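Local coordinates for protein 26S proteasome regulatory subunit rpn10 (PDB 2X5N) that protects ubiquitin chains from disassembly by deubiquitinating enzymes and so promotes protein degradation, as a subunit of the 26S proteasome, at residues A[7-12]-A[110-115]; A[29-34]-A[175-180]; A[140-145]-A[167-172]. One frame throughout, in Å; residues are numbered along the deposited sequence.

In the fold
The three contacts belong to one von Willebrand factor A domain, a central sheet flanked by helices. Interactions 1 and 3 both lie in that sheet, their centres about 11 Å apart, and join directly because strands 106-113 and 136-143 are neighbours: Ala111 O lies 2.9 Å from Ile141 N. Interaction 2 pairs two helices, 24-42 and 177-182, on one face of the sheet, its centre about 13 Å from that of interaction 1 and 12 Å from that of interaction 3. Thr31 and Val32 pack on Phe112, whereas Leu177 and Leu180 rest on Ile170. Asp10, in interaction 1, corresponds to the first position of the A-domain metal-site motif, here incomplete.

Interaction 1. Residues A[7-12]-A[110-115]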
loop_
_atom_site.group_PDB
_atom_site.type_symbol
_atom_site.label_atom_id
_atom_site.label_comp_id
_atom_site.label_asym_id
_atom_site.label_seq_id
_atom_site.Cartn_x
_atom_site.Cartn_y
_atom_site.Cartn_z
ATOM N N ILE A 7 -0.187 0.017 -5.321
ATOM C CA ILE A 7 -0.226 -0.821 -4.135
ATOM C C ILE A 7 1.193 -1.325 -3.860
ATOM O O ILE A 7 1.808 -1.935 -4.710
ATOM C CB ILE A 7 -1.237 -1.997 -4.280
ATOM C CG1 ILE A 7 -2.650 -1.448 -4.569
ATOM C CG2 ILE A 7 -1.213 -2.798 -3.013
ATOM C CD1 ILE A 7 -3.680 -2.464 -4.967
ATOM N N LEU A 8 1.694 -1.008 -2.671
ATOM C CA LEU A 8 3.057 -1.286 -2.273
ATOM C C LEU A 8 3.052 -2.364 -1.205
ATOM O O LEU A 8 2.515 -2.160 -0.101
ATOM C CB LEU A 8 3.712 -0.029 -1.689
ATOM C CG LEU A 8 4.337 0.945 -2.697
ATOM C CD1 LEU A 8 3.364 1.325 -3.828
ATOM C CD2 LEU A 8 4.819 2.207 -1.995
ATOM N N ILE A 9 3.648 -3.502 -1.531
ATOM C CA ILE A 9 3.724 -4.628 -0.598
ATOM C C ILE A 9 5.089 -4.671 0.060
ATOM O O ILE A 9 6.114 -4.358 -0.550
ATOM C CB ILE A 9 3.385 -5.990 -1.259
ATOM C CG1 ILE A 9 4.311 -6.358 -2.434
ATOM C CG2 ILE A 9 1.913 -5.982 -1.677
ATOM C CD1 ILE A 9 4.105 -7.753 -2.880
ATOM N N ASP A 10 5.075 -5.035 1.331
ATOM C CA ASP A 10 6.285 -5.252 2.095
ATOM C C ASP A 10 6.700 -6.715 1.902
ATOM O O ASP A 10 5.997 -7.637 2.337
ATOM C CB ASP A 10 6.022 -4.889 3.563
ATOM C CG ASP A 10 7.267 -4.894 4.436
ATOM O OD1 ASP A 10 8.269 -5.553 4.088
ATOM O OD2 ASP A 10 7.217 -4.231 5.498
ATOM N N ASN A 11 7.813 -6.916 1.204
ATOM C CA ASN A 11 8.413 -8.255 1.059
ATOM C C ASN A 11 9.767 -8.323 1.754
ATOM O O ASN A 11 10.672 -9.016 1.278
ATOM C CB ASN A 11 8.540 -8.662 -0.408
ATOM C CG ASN A 11 9.477 -7.773 -1.178
ATOM O OD1 ASN A 11 9.542 -6.575 -0.929
ATOM N ND2 ASN A 11 10.184 -8.346 -2.157
ATOM N N SER A 12 9.896 -7.626 2.892
ATOM C CA SER A 12 11.101 -7.721 3.716
ATOM C C SER A 12 11.108 -8.987 4.565
ATOM O O SER A 12 10.095 -9.682 4.697
ATOM C CB SER A 12 11.245 -6.504 4.632
ATOM O OG SER A 12 10.373 -6.583 5.739
ATOM N N VAL A 110 -1.390 2.908 -1.773
ATOM C CA VAL A 110 -1.786 2.074 -0.619
ATOM C C VAL A 110 -0.572 1.225 -0.266
ATOM O O VAL A 110 -0.147 0.432 -1.085
ATOM C CB VAL A 110 -3.010 1.182 -0.917
ATOM C CG1 VAL A 110 -3.314 0.305 0.285
ATOM C CG2 VAL A 110 -4.199 2.060 -1.233
ATOM N N ALA A 111 0.008 1.447 0.910
ATOM C CA ALA A 111 1.241 0.788 1.288
ATOM C C ALA A 111 1.075 -0.035 2.552
ATOM O O ALA A 111 0.501 0.436 3.543
ATOM C CB ALA A 111 2.351 1.820 1.517
ATOM N N PHE A 112 1.651 -1.225 2.532
ATOM C CA PHE A 112 1.749 -2.073 3.701
ATOM C C PHE A 112 3.096 -1.860 4.383
ATOM O O PHE A 112 4.130 -1.810 3.724
ATOM C CB PHE A 112 1.662 -3.535 3.296
ATOM C CG PHE A 112 0.324 -3.967 2.786
ATOM C CD1 PHE A 112 -0.563 -4.645 3.614
ATOM C CD2 PHE A 112 -0.052 -3.714 1.466
ATOM C CE1 PHE A 112 -1.785 -5.087 3.139
ATOM C CE2 PHE A 112 -1.278 -4.154 0.991
ATOM C CZ PHE A 112 -2.139 -4.853 1.825
ATOM N N VAL A 113 3.073 -1.744 5.710
ATOM C CA VAL A 113 4.285 -1.652 6.493
ATOM C C VAL A 113 4.223 -2.699 7.603
ATOM O O VAL A 113 3.375 -2.637 8.494
ATOM C CB VAL A 113 4.434 -0.248 7.114
ATOM C CG1 VAL A 113 5.664 -0.211 8.059
ATOM C CG2 VAL A 113 4.542 0.811 6.013
ATOM N N GLY A 114 5.125 -3.674 7.519
ATOM C CA GLY A 114 5.262 -4.723 8.525
ATOM C C GLY A 114 6.675 -4.811 9.041
ATOM O O GLY A 114 7.073 -5.826 9.618
ATOM N N SER A 115 7.404 -3.713 8.896
ATOM C CA SER A 115 8.819 -3.651 9.208
ATOM C C SER A 115 9.145 -2.261 9.742
ATOM O O SER A 115 8.472 -1.290 9.419
ATOM C CB SER A 115 9.632 -3.876 7.943
ATOM O OG SER A 115 9.145 -3.014 6.942
#
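Asp10 reaches across to Gly114 and Ser115 with a single carboxylate oxygen. OD2 accepts the hydroxyl of Ser115, in the conformer described (Asp10 OD2 to Ser115 OG, 2.7 Å), on its syn side and the amide of Gly114 (Asp10 OD2 to Gly114 N, 3.0 Å) on its anti side, both somewhat out of the carboxylate plane. The other oxygen, OD1, turns back to its own loop and takes the amide and hydroxyl of Ser12, the former closing an Asx turn. Four donors thus fix the rotation of the carboxylate, and CG, anti to the backbone N (chi1 -172°), is directed to them. An alanine here would probably leave the amides of Ser12 and Gly114 and the hydroxyls of Ser12 and Ser115 without the carboxylate they donate to, setting the loop free to shift. Asp10 and Ser12 match the start of the DxSxS metal-site motif of A domains, but Trp14 takes the place of its last serine, so the motif is incomplete.

Behind the loop the strands run parallel. Leu8 N donates to Val110 O (2.8 Å), and Phe112 N to Leu8 O (2.9 Å). Leu8 CB meets Ala111 CB at 3.9 Å, a small methyl suiting the close backbones. On the other face the Phe112 ring has Ile7 CG2 at its edge, 4.2 Å from CE2, and Leu8 O in its plane.

Strand 47-52 pairs with the far side of strand 3-9, and strand 136-143 flanks strand 106-113. Helix 24-42 lies over Ile9 and Phe112 through Gln28, Thr31 and Val32.

Interaction 2. Residues A[29-34]-A[175-180]; sequences KDTVHM and QLLSDL
Thr31 and Ser178 bring helices 24-42 and 177-182 close beside the sheet, with their CA atoms 4.2 Å apart. The tight part is made by the Thr31 hydroxyl, which lies against the start of the second helix: OG1 is 3.2 Å from Ser178 CA and 3.5 Å from Ser178 CB. Its chi1 of -52° sets OG1 anti to the carbonyl carbon. From there the same oxygen also reaches Leu177, whose CG lies 3.7 Å from Thr31 OG1. Small residues suit this spot, since neither Thr31 nor Ser178 carries a chain long enough to hold the backbones apart. Farther along the first helix the packing is looser, with the methyl CE of Met34 4.2 Å from Ser178 O; this flexible side chain also lies on Val181 and Asn182.

The other flank faces solvent. Asp30 and Ser178 touch there through their CB atoms, 4.1 Å apart, while their polar tips meet by way of a water. It donates to Asp30 OD2 (2.7 Å) and, in the serine conformer described, bonds to Ser178 OG (2.9 Å).

No direct hydrogen bond crosses between the segments. The Thr31 hydroxyl bonds instead to Ala27 O, which satisfies it locally. The contact therefore depends on close van der Waals packing around a hydroxyl whose hydrogen bond is made within its own helix, with one water bridge at the exposed edge.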
loop_
_atom_site.group_PDB
_atom_site.type_symbol
_atom_site.label_atom_id
_atom_site.label_comp_id
_atom_site.label_asym_id
_atom_site.label_seq_id
_atom_site.Cartn_x
_atom_site.Cartn_y
_atom_site.Cartn_z
ATOM N N LYS A 29 -0.863 -10.444 1.112
ATOM C CA LYS A 29 -1.185 -10.824 -0.282
ATOM C C LYS A 29 -2.700 -10.968 -0.539
ATOM O O LYS A 29 -3.209 -10.504 -1.560
ATOM C CB LYS A 29 -0.442 -12.108 -0.669
ATOM C CG LYS A 29 -0.434 -12.411 -2.148
ATOM C CD LYS A 29 0.294 -13.713 -2.413
ATOM C CE LYS A 29 0.335 -14.049 -3.888
ATOM N NZ LYS A 29 0.775 -15.453 -4.096
ATOM N N ASP A 30 -3.421 -11.568 0.410
ATOM C CA ASP A 30 -4.880 -11.667 0.303
ATOM C C ASP A 30 -5.559 -10.274 0.407
ATOM O O ASP A 30 -6.552 -9.992 -0.254
ATOM C CB ASP A 30 -5.458 -12.581 1.396
ATOM C CG ASP A 30 -5.200 -14.070 1.147
ATOM O OD1 ASP A 30 -4.488 -14.418 0.190
ATOM O OD2 ASP A 30 -5.724 -14.902 1.925
ATOM N N THR A 31 -5.011 -9.401 1.234
ATOM C CA THR A 31 -5.526 -8.039 1.396
ATOM C C THR A 31 -5.346 -7.198 0.113
ATOM O O THR A 31 -6.194 -6.371 -0.236
ATOM C CB THR A 31 -4.844 -7.370 2.580
ATOM O OG1 THR A 31 -4.972 -8.236 3.707
ATOM C CG2 THR A 31 -5.484 -6.055 2.886
ATOM N N VAL A 32 -4.255 -7.421 -0.604
ATOM C CA VAL A 32 -4.014 -6.731 -1.870
ATOM C C VAL A 32 -5.179 -6.970 -2.845
ATOM O O VAL A 32 -5.645 -6.046 -3.519
ATOM C CB VAL A 32 -2.676 -7.199 -2.501
ATOM C CG1 VAL A 32 -2.516 -6.672 -3.939
ATOM C CG2 VAL A 32 -1.497 -6.727 -1.645
ATOM N N HIS A 33 -5.662 -8.199 -2.909
ATOM C CA HIS A 33 -6.720 -8.533 -3.850
ATOM C C HIS A 33 -7.977 -7.741 -3.498
ATOM O O HIS A 33 -8.694 -7.244 -4.372
ATOM C CB HIS A 33 -6.979 -10.049 -3.862
ATOM C CG HIS A 33 -7.689 -10.533 -5.085
ATOM N ND1 HIS A 33 -7.804 -11.873 -5.422
ATOM C CD2 HIS A 33 -8.301 -9.888 -6.092
ATOM C CE1 HIS A 33 -8.473 -11.992 -6.573
ATOM N NE2 HIS A 33 -8.795 -10.780 -7.005
ATOM N N MET A 34 -8.245 -7.611 -2.201
ATOM C CA MET A 34 -9.408 -6.853 -1.746
ATOM C C MET A 34 -9.321 -5.376 -2.118
ATOM O O MET A 34 -10.292 -4.808 -2.599
ATOM C CB MET A 34 -9.596 -7.083 -0.226
ATOM C CG MET A 34 -10.734 -6.326 0.423
ATOM S SD MET A 34 -10.421 -4.586 0.792
ATOM C CE MET A 34 -9.100 -4.719 1.984
ATOM N N GLN A 175 -7.799 -13.577 13.634
ATOM C CA GLN A 175 -8.651 -13.254 12.494
ATOM C C GLN A 175 -7.779 -12.915 11.298
ATOM O O GLN A 175 -6.584 -12.740 11.431
ATOM C CB GLN A 175 -9.619 -12.120 12.833
ATOM C CG GLN A 175 -10.566 -12.499 13.989
ATOM C CD GLN A 175 -11.810 -11.636 14.074
ATOM O OE1 GLN A 175 -11.923 -10.606 13.416
ATOM N NE2 GLN A 175 -12.759 -12.059 14.901
ATOM N N LEU A 176 -8.388 -12.831 10.127
ATOM C CA LEU A 176 -7.642 -12.627 8.899
ATOM C C LEU A 176 -7.454 -11.163 8.583
ATOM O O LEU A 176 -8.402 -10.375 8.650
ATOM C CB LEU A 176 -8.358 -13.279 7.731
ATOM C CG LEU A 176 -8.607 -14.786 7.889
ATOM C CD1 LEU A 176 -9.178 -15.363 6.611
ATOM C CD2 LEU A 176 -7.325 -15.508 8.285
ATOM N N LEU A 177 -6.228 -10.791 8.238
ATOM C CA LEU A 177 -5.936 -9.401 7.954
ATOM C C LEU A 177 -6.845 -8.832 6.882
ATOM O O LEU A 177 -7.318 -7.707 6.995
ATOM C CB LEU A 177 -4.472 -9.273 7.538
ATOM C CG LEU A 177 -3.964 -7.851 7.214
ATOM C CD1 LEU A 177 -4.088 -6.924 8.421
ATOM C CD2 LEU A 177 -2.551 -7.898 6.713
ATOM N N SER A 178 -7.092 -9.607 5.838
ATOM C CA SER A 178 -7.909 -9.110 4.740
ATOM C C SER A 178 -9.308 -8.752 5.219
ATOM O O SER A 178 -9.860 -7.737 4.828
ATOM C CB SER A 178 -7.961 -10.125 3.597
ATOM O OG SER A 178 -8.481 -11.367 4.036
ATOM N N ASP A 179 -9.882 -9.583 6.082
ATOM C CA ASP A 179 -11.206 -9.309 6.629
ATOM C C ASP A 179 -11.174 -8.049 7.478
ATOM O O ASP A 179 -12.055 -7.208 7.382
ATOM C CB ASP A 179 -11.708 -10.491 7.461
ATOM C CG ASP A 179 -11.989 -11.724 6.611
ATOM O OD1 ASP A 179 -12.392 -11.560 5.446
ATOM O OD2 ASP A 179 -11.795 -12.848 7.099
ATOM N N LEU A 180 -10.173 -7.935 8.336
ATOM C CA LEU A 180 -10.055 -6.766 9.206
ATOM C C LEU A 180 -9.871 -5.472 8.415
ATOM O O LEU A 180 -10.508 -4.470 8.707
ATOM C CB LEU A 180 -8.918 -6.982 10.198
ATOM C CG LEU A 180 -9.222 -8.096 11.204
ATOM C CD1 LEU A 180 -7.951 -8.526 11.916
ATOM C CD2 LEU A 180 -10.273 -7.627 12.216
HETATM O O HOH W 1 -7.397 -14.081 3.863
#

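Interaction 3. Residues A[140-145]-A[167-172]; sequences IIHIGE and LVSIPP
Leu167 lies beside Ile140 on one face of a parallel pair of strands. Its CB leaves the strand on the same face as Ile140 and His142, and chi1 (176°) places CG anti to the backbone N. Of the two branches, CD1 makes the contact: it is 3.8 Å from Ile140 O, 3.9 Å from Ile140 CG2 and 4.1 Å from His142 CB. This one methyl covers two neighbours at once. Next along this face, the His142 ring and the Ser169 hydroxyl, in the conformer described, share a water, which lies in the ring plane, 2.7 Å from His142 ND1 and 2.8 Å from Ser169 OG.

Three nearly straight bonds join the backbones: Val168 N to Ile140 O (2.8 Å), His142 N to Val168 O (2.8 Å) and Ile170 N to His142 O (2.9 Å). Beyond them, Gly144 has a positive phi of 100°, where a CB would be jammed against the preceding carbonyl oxygen.

Strand 166-170 is outermost on this side of the sheet, while strand 106-113 flanks strand 136-143 on its other side. Helix 151-159 packs over Ile140, His142 and Leu167; helix 177-182 covers Ile141, Ile143 and Ile170 on the opposite face.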
loop_
_atom_site.group_PDB
_atom_site.type_symbol
_atom_site.label_atom_id
_atom_site.label_comp_id
_atom_site.label_asym_id
_atom_site.label_seq_id
_atom_site.Cartn_x
_atom_site.Cartn_y
_atom_site.Cartn_z
ATOM N N ILE A 140 -2.023 3.713 4.633
ATOM C CA ILE A 140 -1.023 2.787 5.150
ATOM C C ILE A 140 -1.706 1.730 5.986
ATOM O O ILE A 140 -2.511 2.047 6.851
ATOM C CB ILE A 140 0.017 3.501 6.009
ATOM C CG1 ILE A 140 0.824 4.485 5.149
ATOM C CG2 ILE A 140 0.931 2.509 6.685
ATOM C CD1 ILE A 140 1.777 5.360 5.941
ATOM N N ILE A 141 -1.375 0.473 5.709
ATOM C CA ILE A 141 -1.832 -0.679 6.500
ATOM C C ILE A 141 -0.611 -1.091 7.311
ATOM O O ILE A 141 0.367 -1.575 6.757
ATOM C CB ILE A 141 -2.300 -1.822 5.603
ATOM C CG1 ILE A 141 -3.512 -1.369 4.775
ATOM C CG2 ILE A 141 -2.637 -3.041 6.458
ATOM C CD1 ILE A 141 -3.784 -2.205 3.525
ATOM N N HIS A 142 -0.672 -0.853 8.619
ATOM C CA HIS A 142 0.453 -1.060 9.512
ATOM C C HIS A 142 0.191 -2.307 10.357
ATOM O O HIS A 142 -0.831 -2.384 11.055
ATOM C CB HIS A 142 0.612 0.176 10.396
ATOM C CG HIS A 142 1.916 0.227 11.129
ATOM N ND1 HIS A 142 2.103 1.010 12.244
ATOM C CD2 HIS A 142 3.107 -0.375 10.887
ATOM C CE1 HIS A 142 3.348 0.875 12.672
ATOM N NE2 HIS A 142 3.978 0.038 11.864
ATOM N N ILE A 143 1.107 -3.269 10.278
ATOM C CA ILE A 143 1.006 -4.515 11.032
ATOM C C ILE A 143 2.325 -4.804 11.741
ATOM O O ILE A 143 3.358 -4.217 11.411
ATOM C CB ILE A 143 0.624 -5.704 10.100
ATOM C CG1 ILE A 143 1.747 -6.067 9.149
ATOM C CG2 ILE A 143 -0.706 -5.404 9.421
ATOM C CD1 ILE A 143 1.435 -7.279 8.314
ATOM N N GLY A 144 2.275 -5.710 12.705
ATOM C CA GLY A 144 3.477 -6.194 13.358
ATOM C C GLY A 144 3.721 -5.549 14.692
ATOM O O GLY A 144 2.853 -5.562 15.569
ATOM N N GLU A 145 4.902 -4.967 14.818
ATOM C CA GLU A 145 5.231 -4.137 15.957
ATOM C C GLU A 145 4.576 -2.769 15.732
ATOM O O GLU A 145 4.820 -2.086 14.707
ATOM C CB GLU A 145 6.750 -4.015 16.073
ATOM C CG GLU A 145 7.443 -5.336 16.387
ATOM C CD GLU A 145 7.288 -6.400 15.297
ATOM O OE1 GLU A 145 7.022 -7.559 15.698
ATOM O OE2 GLU A 145 7.434 -6.090 14.065
ATOM N N LEU A 167 -4.640 5.757 8.080
ATOM C CA LEU A 167 -3.763 4.807 8.742
ATOM C C LEU A 167 -4.637 3.724 9.352
ATOM O O LEU A 167 -5.496 4.008 10.202
ATOM C CB LEU A 167 -2.948 5.499 9.823
ATOM C CG LEU A 167 -2.058 4.564 10.638
ATOM C CD1 LEU A 167 -1.035 3.851 9.790
ATOM C CD2 LEU A 167 -1.376 5.363 11.731
ATOM N N VAL A 168 -4.423 2.495 8.904
ATOM C CA VAL A 168 -5.162 1.333 9.387
ATOM C C VAL A 168 -4.112 0.470 10.100
ATOM O O VAL A 168 -3.216 -0.099 9.465
ATOM C CB VAL A 168 -5.832 0.559 8.241
ATOM C CG1 VAL A 168 -6.504 -0.728 8.746
ATOM C CG2 VAL A 168 -6.824 1.472 7.495
ATOM N N SER A 169 -4.237 0.339 11.418
ATOM C CA SER A 169 -3.235 -0.339 12.234
ATOM C C SER A 169 -3.889 -1.580 12.801
ATOM O O SER A 169 -4.881 -1.463 13.512
ATOM C CB SER A 169 -2.797 0.584 13.375
ATOM O OG SER A 169 -2.251 1.782 12.882
ATOM N N ILE A 170 -3.326 -2.751 12.515
ATOM C CA ILE A 170 -3.976 -3.993 12.903
ATOM C C ILE A 170 -2.981 -4.845 13.656
ATOM O O ILE A 170 -2.013 -5.301 13.070
ATOM C CB ILE A 170 -4.405 -4.795 11.680
ATOM C CG1 ILE A 170 -5.358 -3.978 10.799
ATOM C CG2 ILE A 170 -5.060 -6.108 12.104
ATOM C CD1 ILE A 170 -6.655 -3.618 11.462
ATOM N N PRO A 171 -3.188 -5.033 14.961
ATOM C CA PRO A 171 -2.368 -5.959 15.732
ATOM C C PRO A 171 -2.427 -7.411 15.366
ATOM O O PRO A 171 -3.395 -7.804 14.717
ATOM C CB PRO A 171 -2.656 -5.647 17.207
ATOM C CG PRO A 171 -3.727 -4.596 17.198
ATOM C CD PRO A 171 -4.223 -4.389 15.781
ATOM N N PRO A 172 -1.486 -8.221 15.851
ATOM C CA PRO A 172 -1.636 -9.658 15.687
ATOM C C PRO A 172 -2.953 -10.220 16.158
ATOM O O PRO A 172 -3.375 -9.755 17.189
ATOM C CB PRO A 172 -0.362 -10.247 16.299
ATOM C CG PRO A 172 0.617 -9.108 16.323
ATOM C CD PRO A 172 -0.212 -7.867 16.496
HETATM O O HOH W 2 0.319 2.359 13.800
#